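Local structure of matrix protein VP40 (Lake Victoria marburgvirus, 5B0V) at residues A[203-208]-A[307-312]. The protein forms the matrix layer of the virion and drives virus assembly and budding at the host plasma membrane, interacting with host proteins of the multivesicular body pathway. Sequence-based numbering, arbitrary orientation.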
loop_
_atom_site.group_PDB
_atom_site.type_symbol
_atom_site.label_atom_id
_atom_site.label_comp_id
_atom_site.label_asym_id
_atom_site.label_seq_id
_atom_site.Cartn_x
_atom_site.Cartn_y
_atom_site.Cartn_z
ATOM N N ASN A 203 20.830 -22.415 -6.362
ATOM C CA ASN A 203 21.132 -22.079 -7.770
ATOM C C ASN A 203 21.125 -23.307 -8.604
ATOM O O ASN A 203 21.873 -23.423 -9.547
ATOM C CB ASN A 203 22.474 -21.374 -7.905
ATOM C CG ASN A 203 23.519 -21.981 -7.012
ATOM O OD1 ASN A 203 23.645 -23.198 -6.937
ATOM N ND2 ASN A 203 24.258 -21.135 -6.297
ATOM N N THR A 204 20.274 -24.234 -8.211
ATOM C CA THR A 204 20.100 -25.473 -8.913
ATOM C C THR A 204 18.995 -25.259 -9.910
ATOM O O THR A 204 18.144 -24.398 -9.700
ATOM C CB THR A 204 19.670 -26.579 -7.949
ATOM O OG1 THR A 204 20.446 -26.470 -6.763
ATOM C CG2 THR A 204 19.877 -27.974 -8.579
HETATM N N MSE A 205 19.023 -26.053 -10.983
HETATM C CA MSE A 205 18.002 -26.005 -12.042
HETATM C C MSE A 205 17.140 -27.228 -11.955
HETATM O O MSE A 205 17.590 -28.257 -11.479
HETATM C CB MSE A 205 18.714 -25.894 -13.383
HETATM C CG MSE A 205 19.237 -24.474 -13.500
HETATM SE SE MSE A 205 20.141 -24.136 -15.187
HETATM C CE MSE A 205 18.675 -23.234 -16.146
ATOM N N HIS A 206 15.876 -27.128 -12.338
ATOM C CA HIS A 206 14.973 -28.265 -12.168
ATOM C C HIS A 206 14.027 -28.394 -13.309
ATOM O O HIS A 206 13.809 -27.439 -14.030
ATOM C CB HIS A 206 14.162 -28.146 -10.889
ATOM C CG HIS A 206 14.992 -27.749 -9.724
ATOM N ND1 HIS A 206 15.437 -28.649 -8.786
ATOM C CD2 HIS A 206 15.528 -26.553 -9.385
ATOM C CE1 HIS A 206 16.180 -28.018 -7.892
ATOM N NE2 HIS A 206 16.258 -26.745 -8.237
ATOM N N PRO A 207 13.445 -29.580 -13.459
ATOM C CA PRO A 207 12.506 -29.761 -14.528
ATOM C C PRO A 207 11.414 -28.732 -14.447
ATOM O O PRO A 207 10.845 -28.503 -13.378
ATOM C CB PRO A 207 11.954 -31.153 -14.258
ATOM C CG PRO A 207 13.059 -31.861 -13.583
ATOM C CD PRO A 207 13.726 -30.833 -12.746
ATOM N N ALA A 208 11.147 -28.104 -15.577
ATOM C CA ALA A 208 10.111 -27.094 -15.678
ATOM C C ALA A 208 9.427 -27.203 -17.018
ATOM O O ALA A 208 10.016 -27.731 -17.982
ATOM C CB ALA A 208 10.731 -25.736 -15.559
ATOM N N LEU A 307 14.965 -27.150 -18.113
ATOM C CA LEU A 307 15.488 -27.035 -16.771
ATOM C C LEU A 307 15.548 -25.561 -16.455
ATOM O O LEU A 307 16.104 -24.782 -17.219
ATOM C CB LEU A 307 16.880 -27.621 -16.701
ATOM C CG LEU A 307 17.000 -29.136 -16.910
ATOM C CD1 LEU A 307 18.411 -29.538 -17.311
ATOM C CD2 LEU A 307 16.580 -29.862 -15.658
ATOM N N ALA A 308 14.915 -25.146 -15.365
ATOM C CA ALA A 308 14.934 -23.745 -14.980
ATOM C C ALA A 308 15.344 -23.600 -13.530
ATOM O O ALA A 308 15.219 -24.540 -12.738
ATOM C CB ALA A 308 13.580 -23.126 -15.204
ATOM N N TYR A 309 15.853 -22.417 -13.196
ATOM C CA TYR A 309 16.087 -22.051 -11.813
ATOM C C TYR A 309 14.766 -21.864 -11.117
ATOM O O TYR A 309 13.811 -21.332 -11.690
ATOM C CB TYR A 309 16.841 -20.739 -11.712
ATOM C CG TYR A 309 18.278 -20.811 -12.170
ATOM C CD1 TYR A 309 19.233 -21.507 -11.420
ATOM C CD2 TYR A 309 18.693 -20.152 -13.323
ATOM C CE1 TYR A 309 20.542 -21.547 -11.817
ATOM C CE2 TYR A 309 20.009 -20.187 -13.722
ATOM C CZ TYR A 309 20.921 -20.889 -12.971
ATOM O OH TYR A 309 22.223 -20.949 -13.390
ATOM N N ALA A 310 14.707 -22.294 -9.866
ATOM C CA ALA A 310 13.571 -21.977 -9.009
ATOM C C ALA A 310 13.786 -20.623 -8.360
ATOM O O ALA A 310 12.860 -19.879 -8.130
ATOM C CB ALA A 310 13.405 -23.059 -7.971
ATOM N N ASN A 311 15.032 -20.316 -8.071
ATOM C CA ASN A 311 15.397 -19.074 -7.435
ATOM C C ASN A 311 15.029 -17.913 -8.325
ATOM O O ASN A 311 15.655 -17.748 -9.369
ATOM C CB ASN A 311 16.903 -19.086 -7.143
ATOM C CG ASN A 311 17.391 -17.814 -6.500
ATOM O OD1 ASN A 311 16.870 -16.729 -6.759
ATOM N ND2 ASN A 311 18.404 -17.937 -5.644
ATOM N N PRO A 312 14.039 -17.080 -7.890
ATOM C CA PRO A 312 13.472 -16.012 -8.704
ATOM C C PRO A 312 14.447 -14.872 -8.995
ATOM O O PRO A 312 14.243 -14.120 -9.945
ATOM C CB PRO A 312 12.299 -15.516 -7.861
ATOM C CG PRO A 312 12.728 -15.732 -6.466
ATOM C CD PRO A 312 13.487 -17.037 -6.517
#
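The side chain of Met-205, a selenomethionine, crosses obliquely over one face of the Tyr-309 ring. CG leads, 3.8 Å from the ring centroid of Tyr-309 and 19° off the normal, in a CH-pi contact offset toward CD1 and CE1. SE follows over the same face, 4.2 Å from that centroid, making this a Met-aromatic contact. Chi2 is extended (-178°) and carries SE on from CG across the face; the bend at chi3 (99°) then takes CE to the CD2-CE2 side of the ring, near the carbonyl O of Leu-307. The tyrosine's edge is used too: Asn-203 O lies 3.2 Å from Tyr-309 CE1, close to the ring plane. On the same side of the sheet, Leu-307 CD2 lies 4.2 Å from Pro-207 CD, and Leu-307 CB packs against Met-205 CB.

His-206 and Ala-308 form the antiparallel hydrogen-bonded pair, with His-206 N to Ala-308 O at 2.7 Å and Ala-308 N to His-206 O at 2.9 Å. On their side of the sheet the methyls of Ala-208 and Ala-308 meet, CB to CB, at 3.9 Å.

The contact joins two strands of a three-stranded antiparallel sheet, 205-210 in the middle and 304-309 outermost; strand 218-219 flanks the former. Helix 237-243 packs on Pro-207 and Leu-307, whereas Lys-199 of helix 197-201 touches His-206 and Ala-310.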